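Local atomic coordinates of CRISPR-associated protein CasA/Cse1 (PDB entry 4AN8), a protein that forms part of the Cascade ribonucleoprotein complex, which probably uses CRISPR RNA to target invading nucleic acids in bacterial adaptive immunity. Residues Val186-Asn198 / Arg340-Gln352. Numbering follows the deposited sequence.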
ATOM      1  N   VAL A 186       6.065  -2.332   6.943  1.00 22.01           N
ATOM      2  CA  VAL A 186       4.920  -2.477   6.059  1.00 22.01           C
ATOM      3  C   VAL A 186       5.131  -3.525   4.981  1.00 22.01           C
ATOM      4  O   VAL A 186       4.552  -3.443   3.918  1.00 22.01           O
ATOM      5  CB  VAL A 186       4.448  -1.114   5.453  1.00 19.48           C
ATOM      6  CG1 VAL A 186       3.710  -0.292   6.529  1.00 19.48           C
ATOM      7  CG2 VAL A 186       5.626  -0.341   4.855  1.00 19.48           C
ATOM      8  N   ALA A 187       5.941  -4.529   5.274  1.00 18.99           N
ATOM      9  CA  ALA A 187       6.128  -5.656   4.360  1.00 18.99           C
ATOM     10  C   ALA A 187       4.814  -6.329   3.933  1.00 18.99           C
ATOM     11  O   ALA A 187       4.673  -6.723   2.765  1.00 18.99           O
ATOM     12  CB  ALA A 187       7.061  -6.686   4.977  1.00 22.37           C
ATOM     13  N   ARG A 188       3.870  -6.450   4.869  1.00 20.47           N
ATOM     14  CA  ARG A 188       2.649  -7.243   4.666  1.00 20.47           C
ATOM     15  C   ARG A 188       1.380  -6.454   4.316  1.00 20.47           C
ATOM     16  O   ARG A 188       0.573  -6.915   3.517  1.00 20.47           O
ATOM     17  CB  ARG A 188       2.336  -8.111   5.904  1.00 25.72           C
ATOM     18  CG  ARG A 188       3.505  -8.896   6.470  1.00 25.72           C
ATOM     19  CD  ARG A 188       4.078  -9.825   5.409  1.00 25.72           C
ATOM     20  NE  ARG A 188       5.356 -10.404   5.823  1.00 25.72           N
ATOM     21  CZ  ARG A 188       5.999 -11.361   5.158  1.00 25.72           C
ATOM     22  NH1 ARG A 188       5.509 -11.875   4.029  1.00 25.72           N
ATOM     23  NH2 ARG A 188       7.144 -11.802   5.622  1.00 25.72           N
ATOM     24  N   PRO A 189       1.162  -5.294   4.965  1.00 17.57           N
ATOM     25  CA  PRO A 189      -0.188  -4.755   4.846  1.00 17.57           C
ATOM     26  C   PRO A 189      -0.354  -3.950   3.592  1.00 17.57           C
ATOM     27  O   PRO A 189       0.627  -3.453   3.030  1.00 17.57           O
ATOM     28  CB  PRO A 189      -0.316  -3.831   6.067  1.00 16.55           C
ATOM     29  CG  PRO A 189       1.094  -3.436   6.368  1.00 16.55           C
ATOM     30  CD  PRO A 189       1.956  -4.599   5.992  1.00 16.55           C
ATOM     31  N   ALA A 190      -1.600  -3.819   3.177  1.00 21.62           N
ATOM     32  CA  ALA A 190      -1.961  -2.942   2.084  1.00 21.62           C
ATOM     33  C   ALA A 190      -1.972  -1.513   2.609  1.00 21.62           C
ATOM     34  O   ALA A 190      -2.492  -1.262   3.683  1.00 21.62           O
ATOM     35  CB  ALA A 190      -3.336  -3.327   1.579  1.00 17.36           C
ATOM     36  N   LEU A 191      -1.397  -0.578   1.867  1.00 18.20           N
ATOM     37  CA  LEU A 191      -1.353   0.811   2.332  1.00 18.20           C
ATOM     38  C   LEU A 191      -2.432   1.681   1.673  1.00 18.20           C
ATOM     39  O   LEU A 191      -2.555   1.692   0.441  1.00 18.20           O
ATOM     40  CB  LEU A 191       0.028   1.407   2.075  1.00 16.86           C
ATOM     41  CG  LEU A 191       1.153   0.607   2.758  1.00 16.86           C
ATOM     42  CD1 LEU A 191       2.516   1.268   2.484  1.00 16.86           C
ATOM     43  CD2 LEU A 191       0.903   0.469   4.272  1.00 16.86           C
ATOM     44  N   PHE A 192      -3.199   2.398   2.494  1.00 17.34           N
ATOM     45  CA  PHE A 192      -4.219   3.318   1.987  1.00 17.34           C
ATOM     46  C   PHE A 192      -3.668   4.724   1.800  1.00 17.34           C
ATOM     47  O   PHE A 192      -3.258   5.390   2.769  1.00 17.34           O
ATOM     48  CB  PHE A 192      -5.455   3.344   2.885  1.00 19.11           C
ATOM     49  CG  PHE A 192      -6.217   2.059   2.877  1.00 19.11           C
ATOM     50  CD1 PHE A 192      -5.723   0.942   3.533  1.00 19.11           C
ATOM     51  CD2 PHE A 192      -7.421   1.954   2.196  1.00 19.11           C
ATOM     52  CE1 PHE A 192      -6.423  -0.249   3.529  1.00 19.11           C
ATOM     53  CE2 PHE A 192      -8.131   0.748   2.177  1.00 19.11           C
ATOM     54  CZ  PHE A 192      -7.634  -0.352   2.847  1.00 19.11           C
ATOM     55  N   LEU A 193      -3.669   5.171   0.551  1.00 18.07           N
ATOM     56  CA  LEU A 193      -3.150   6.494   0.231  1.00 18.07           C
ATOM     57  C   LEU A 193      -4.151   7.338  -0.537  1.00 18.07           C
ATOM     58  O   LEU A 193      -4.154   7.339  -1.763  1.00 18.07           O
ATOM     59  CB  LEU A 193      -1.850   6.375  -0.575  1.00 20.43           C
ATOM     60  CG  LEU A 193      -1.226   7.719  -0.934  1.00 20.43           C
ATOM     61  CD1 LEU A 193      -0.248   8.151   0.169  1.00 20.43           C
ATOM     62  CD2 LEU A 193      -0.547   7.662  -2.303  1.00 20.43           C
ATOM     63  N   PRO A 194      -5.019   8.059   0.179  1.00 19.61           N
ATOM     64  CA  PRO A 194      -5.922   8.989  -0.496  1.00 19.61           C
ATOM     65  C   PRO A 194      -5.118   9.973  -1.337  1.00 19.61           C
ATOM     66  O   PRO A 194      -3.991  10.338  -0.980  1.00 19.61           O
ATOM     67  CB  PRO A 194      -6.594   9.723   0.656  1.00 16.60           C
ATOM     68  CG  PRO A 194      -6.551   8.755   1.766  1.00 16.60           C
ATOM     69  CD  PRO A 194      -5.231   8.044   1.634  1.00 16.60           C
ATOM     70  N   THR A 195      -5.698  10.389  -2.457  1.00 25.72           N
ATOM     71  CA  THR A 195      -4.958  11.122  -3.462  1.00 25.72           C
ATOM     72  C   THR A 195      -5.815  12.256  -3.995  1.00 25.72           C
ATOM     73  O   THR A 195      -7.017  12.073  -4.239  1.00 25.72           O
ATOM     74  CB  THR A 195      -4.513  10.170  -4.590  1.00 38.34           C
ATOM     75  OG1 THR A 195      -3.400   9.390  -4.128  1.00 38.34           O
ATOM     76  CG2 THR A 195      -4.099  10.917  -5.811  1.00 38.34           C
ATOM     77  N   GLY A 196      -5.208  13.434  -4.130  1.00 22.78           N
ATOM     78  CA  GLY A 196      -5.923  14.596  -4.619  1.00 22.78           C
ATOM     79  C   GLY A 196      -5.482  14.928  -6.021  1.00 22.78           C
ATOM     80  O   GLY A 196      -4.992  14.049  -6.735  1.00 22.78           O
ATOM     81  N   GLN A 197      -5.600  16.191  -6.412  1.00 24.68           N
ATOM     82  CA  GLN A 197      -5.320  16.570  -7.801  1.00 24.68           C
ATOM     83  C   GLN A 197      -3.905  17.103  -7.982  1.00 24.68           C
ATOM     84  O   GLN A 197      -3.437  17.283  -9.098  1.00 24.68           O
ATOM     85  CB  GLN A 197      -6.346  17.577  -8.319  1.00 68.73           C
ATOM     86  CG  GLN A 197      -7.713  16.969  -8.555  1.00 68.73           C
ATOM     87  CD  GLN A 197      -8.394  17.522  -9.791  1.00 68.73           C
ATOM     88  OE1 GLN A 197      -9.049  18.565  -9.737  1.00 68.73           O
ATOM     89  NE2 GLN A 197      -8.234  16.826 -10.919  1.00 68.73           N
ATOM     90  N   ASN A 198      -3.234  17.380  -6.870  1.00 20.21           N
ATOM     91  CA  ASN A 198      -1.814  17.670  -6.917  1.00 20.21           C
ATOM     92  C   ASN A 198      -1.177  17.096  -5.673  1.00 20.21           C
ATOM     93  O   ASN A 198      -1.869  16.596  -4.789  1.00 20.21           O
ATOM     94  CB  ASN A 198      -1.541  19.173  -7.053  1.00 25.36           C
ATOM     95  CG  ASN A 198      -2.245  19.995  -5.997  1.00 25.36           C
ATOM     96  OD1 ASN A 198      -2.109  19.750  -4.803  1.00 25.36           O
ATOM     97  ND2 ASN A 198      -3.004  20.981  -6.433  1.00 25.36           N
ATOM     98  N   ARG A 340     -11.422  16.831  -6.631  1.00 54.18           N
ATOM     99  CA  ARG A 340     -11.424  15.444  -7.094  1.00 54.18           C
ATOM    100  C   ARG A 340     -10.468  14.565  -6.268  1.00 54.18           C
ATOM    101  O   ARG A 340      -9.249  14.685  -6.354  1.00 54.18           O
ATOM    102  CB  ARG A 340     -11.100  15.396  -8.588  1.00184.60           C
ATOM    103  CG  ARG A 340     -11.851  16.467  -9.371  1.00184.60           C
ATOM    104  CD  ARG A 340     -11.803  16.259 -10.874  1.00184.60           C
ATOM    105  NE  ARG A 340     -12.638  17.243 -11.561  1.00184.60           N
ATOM    106  CZ  ARG A 340     -12.925  17.213 -12.858  1.00184.60           C
ATOM    107  NH1 ARG A 340     -12.447  16.243 -13.624  1.00184.60           N
ATOM    108  NH2 ARG A 340     -13.696  18.154 -13.389  1.00184.60           N
ATOM    109  N   ILE A 341     -11.038  13.680  -5.461  1.00 38.08           N
ATOM    110  CA  ILE A 341     -10.256  12.897  -4.522  1.00 38.08           C
ATOM    111  C   ILE A 341     -10.384  11.384  -4.764  1.00 38.08           C
ATOM    112  O   ILE A 341     -11.493  10.859  -4.811  1.00 38.08           O
ATOM    113  CB  ILE A 341     -10.642  13.295  -3.077  1.00 37.03           C
ATOM    114  CG1 ILE A 341     -10.235  14.758  -2.836  1.00 37.03           C
ATOM    115  CG2 ILE A 341     -10.004  12.356  -2.041  1.00 37.03           C
ATOM    116  CD1 ILE A 341     -10.827  15.380  -1.563  1.00 37.03           C
ATOM    117  N   THR A 342      -9.256  10.686  -4.942  1.00 26.70           N
ATOM    118  CA  THR A 342      -9.317   9.235  -5.133  1.00 26.70           C
ATOM    119  C   THR A 342      -8.607   8.462  -4.026  1.00 26.70           C
ATOM    120  O   THR A 342      -7.999   9.052  -3.135  1.00 26.70           O
ATOM    121  CB  THR A 342      -8.748   8.781  -6.487  1.00 35.22           C
ATOM    122  OG1 THR A 342      -7.325   8.886  -6.464  1.00 35.22           O
ATOM    123  CG2 THR A 342      -9.293   9.593  -7.619  1.00 35.22           C
ATOM    124  N   LEU A 343      -8.684   7.140  -4.087  1.00 24.95           N
ATOM    125  CA  LEU A 343      -7.972   6.296  -3.126  1.00 24.95           C
ATOM    126  C   LEU A 343      -7.016   5.366  -3.846  1.00 24.95           C
ATOM    127  O   LEU A 343      -7.441   4.548  -4.684  1.00 24.95           O
ATOM    128  CB  LEU A 343      -8.959   5.470  -2.317  1.00 20.76           C
ATOM    129  CG  LEU A 343      -8.469   4.457  -1.279  1.00 20.76           C
ATOM    130  CD1 LEU A 343      -7.730   5.138  -0.103  1.00 20.76           C
ATOM    131  CD2 LEU A 343      -9.654   3.615  -0.773  1.00 20.76           C
ATOM    132  N   ARG A 344      -5.725   5.483  -3.540  1.00 22.62           N
ATOM    133  CA  ARG A 344      -4.769   4.505  -4.044  1.00 22.62           C
ATOM    134  C   ARG A 344      -4.447   3.457  -2.989  1.00 22.62           C
ATOM    135  O   ARG A 344      -4.262   3.787  -1.815  1.00 22.62           O
ATOM    136  CB  ARG A 344      -3.503   5.187  -4.514  1.00 29.20           C
ATOM    137  CG  ARG A 344      -3.764   6.172  -5.597  1.00 29.20           C
ATOM    138  CD  ARG A 344      -2.486   6.559  -6.243  1.00 29.20           C
ATOM    139  NE  ARG A 344      -2.736   7.141  -7.553  1.00 29.20           N
ATOM    140  CZ  ARG A 344      -1.849   7.120  -8.538  1.00 29.20           C
ATOM    141  NH1 ARG A 344      -0.667   6.540  -8.346  1.00 29.20           N
ATOM    142  NH2 ARG A 344      -2.145   7.672  -9.708  1.00 29.20           N
ATOM    143  N   VAL A 345      -4.413   2.195  -3.387  1.00 24.25           N
ATOM    144  CA  VAL A 345      -3.935   1.152  -2.495  1.00 24.25           C
ATOM    145  C   VAL A 345      -2.604   0.645  -3.031  1.00 24.25           C
ATOM    146  O   VAL A 345      -2.496   0.295  -4.206  1.00 24.25           O
ATOM    147  CB  VAL A 345      -4.922  -0.006  -2.355  1.00 17.17           C
ATOM    148  CG1 VAL A 345      -4.358  -1.048  -1.369  1.00 17.17           C
ATOM    149  CG2 VAL A 345      -6.296   0.516  -1.873  1.00 17.17           C
ATOM    150  N   LEU A 346      -1.590   0.652  -2.174  1.00 22.54           N
ATOM    151  CA  LEU A 346      -0.230   0.242  -2.534  1.00 22.54           C
ATOM    152  C   LEU A 346       0.278  -0.836  -1.579  1.00 22.54           C
ATOM    153  O   LEU A 346       0.055  -0.755  -0.375  1.00 22.54           O
ATOM    154  CB  LEU A 346       0.719   1.445  -2.465  1.00 16.28           C
ATOM    155  CG  LEU A 346       0.261   2.731  -3.135  1.00 16.28           C
ATOM    156  CD1 LEU A 346       1.204   3.900  -2.800  1.00 16.28           C
ATOM    157  CD2 LEU A 346       0.113   2.537  -4.640  1.00 16.28           C
ATOM    158  N   GLY A 347       0.973  -1.834  -2.105  1.00 20.19           N
ATOM    159  CA  GLY A 347       1.532  -2.884  -1.268  1.00 20.19           C
ATOM    160  C   GLY A 347       2.078  -4.086  -2.043  1.00 20.19           C
ATOM    161  O   GLY A 347       2.080  -4.089  -3.270  1.00 20.19           O
ATOM    162  N   GLN A 348       2.545  -5.099  -1.313  1.00 18.51           N
ATOM    163  CA  GLN A 348       3.104  -6.301  -1.914  1.00 18.51           C
ATOM    164  C   GLN A 348       2.145  -7.433  -1.676  1.00 18.51           C
ATOM    165  O   GLN A 348       1.509  -7.482  -0.634  1.00 18.51           O
ATOM    166  CB  GLN A 348       4.414  -6.729  -1.224  1.00 23.37           C
ATOM    167  CG  GLN A 348       5.315  -5.657  -0.875  1.00 23.37           C
ATOM    168  CD  GLN A 348       6.667  -6.151  -0.416  1.00 23.37           C
ATOM    169  OE1 GLN A 348       7.622  -6.138  -1.182  1.00 23.37           O
ATOM    170  NE2 GLN A 348       6.771  -6.529   0.859  1.00 23.37           N
ATOM    171  N   VAL A 349       2.080  -8.364  -2.617  1.00 23.77           N
ATOM    172  CA  VAL A 349       1.455  -9.643  -2.329  1.00 23.77           C
ATOM    173  C   VAL A 349       2.584 -10.546  -1.872  1.00 23.77           C
ATOM    174  O   VAL A 349       3.575 -10.727  -2.591  1.00 23.77           O
ATOM    175  CB  VAL A 349       0.809 -10.270  -3.569  1.00 21.00           C
ATOM    176  CG1 VAL A 349       0.029 -11.534  -3.162  1.00 21.00           C
ATOM    177  CG2 VAL A 349      -0.089  -9.259  -4.245  1.00 21.00           C
ATOM    178  N   SER A 350       2.479 -11.088  -0.674  1.00 28.73           N
ATOM    179  CA  SER A 350       3.630 -11.807  -0.172  1.00 28.73           C
ATOM    180  C   SER A 350       3.279 -13.167   0.379  1.00 28.73           C
ATOM    181  O   SER A 350       2.115 -13.496   0.576  1.00 28.73           O
ATOM    182  CB  SER A 350       4.392 -10.993   0.879  1.00 32.14           C
ATOM    183  OG  SER A 350       3.693 -10.968   2.104  1.00 32.14           O
ATOM    184  N   ASP A 351       4.321 -13.943   0.640  1.00 43.61           N
ATOM    185  CA  ASP A 351       4.175 -15.290   1.145  1.00 43.61           C
ATOM    186  C   ASP A 351       5.470 -15.618   1.874  1.00 43.61           C
ATOM    187  O   ASP A 351       6.488 -15.956   1.240  1.00 43.61           O
ATOM    188  CB  ASP A 351       3.962 -16.233  -0.026  1.00 73.59           C
ATOM    189  CG  ASP A 351       3.834 -17.650   0.406  1.00 73.59           C
ATOM    190  OD1 ASP A 351       3.409 -17.864   1.565  1.00 73.59           O
ATOM    191  OD2 ASP A 351       4.161 -18.538  -0.411  1.00 73.59           O
ATOM    192  N   GLN A 352       5.453 -15.474   3.198  1.00 32.96           N
ATOM    193  CA  GLN A 352       6.681 -15.606   3.974  1.00 32.96           C
ATOM    194  C   GLN A 352       7.747 -14.705   3.340  1.00 32.96           C
ATOM    195  O   GLN A 352       7.476 -13.551   2.996  1.00 32.96           O
ATOM    196  CB  GLN A 352       7.160 -17.063   3.998  1.00 58.88           C
ATOM    197  CG  GLN A 352       6.047 -18.118   4.112  1.00 58.88           C
ATOM    198  CD  GLN A 352       5.620 -18.424   5.550  1.00 58.88           C
ATOM    199  OE1 GLN A 352       5.799 -17.609   6.463  1.00 58.88           O
ATOM    200  NE2 GLN A 352       5.055 -19.613   5.753  1.00 58.88           N
TER
HETATM  201  O   HOH W   1       2.692  -4.516   1.421  1.00 54.65           O
HETATM  202  O   HOH W   2       1.964  -9.007   1.978  1.00 51.38           O
HETATM  203  O   HOH W   3      -0.244  -6.110   0.940  1.00 54.65           O
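A bend at the second torsion of Arg188 (chi2 -59°) turns its guanidinium toward Ser350 and Gln352, although its CB points away from them. NH1 and NH2 converge end-on on Gln352 O, which lies near the guanidinium plane, NH1 at 2.8 Å and NH2 at a longer 3.2 Å; NH1 also donates to Ser350 OG. Arginine suits this place because its several N-H groups serve different partners at once, NE forming a salt bridge with Asp183. Gln348, extended beyond CG, sends NE2 along a nearly straight bond (169°) onto a lone pair of Ala187 O, 2.8 Å away; NE2 is also hydrogen-bonded to Phe167 O, as an amide with two N-H groups allows. Where the backbones part next to the ladder, one water joins Pro189 O to Gln348 N and two others join Arg188 O to Gln348 O. Glycine suits 347, since a CB there would press on Pro189 O and Ala190 CA.

From Leu191 to Thr195 the chains pair directly as antiparallel strands, with hydrogen-bonded pairs at Leu191-Leu346, Leu193-Arg344 and Thr195-Thr342. Proline is tolerated at 194 because its pair with Leu343 is non-hydrogen-bonded. On the face carrying Phe192, Pro194, Leu343 and Val345, Leu343 CD1 meets the edge of the Phe192 ring at CD2 (3.9 Å). On the face of Leu191, Leu193, Arg344 and Leu346, apolar Leu193 CD2 packs against Leu346 CD1, while Thr195 OG1 bonds back to Leu193 O; NH1 of Arg344 makes a salt bridge with Glu53.

Strand 191-195 forms one outer strand of a three-stranded antiparallel sheet in this chain, strand 342-351 being central and 354-364 beyond it. Helices 199-206 and 320-333 pack against Pro194 and Ile341.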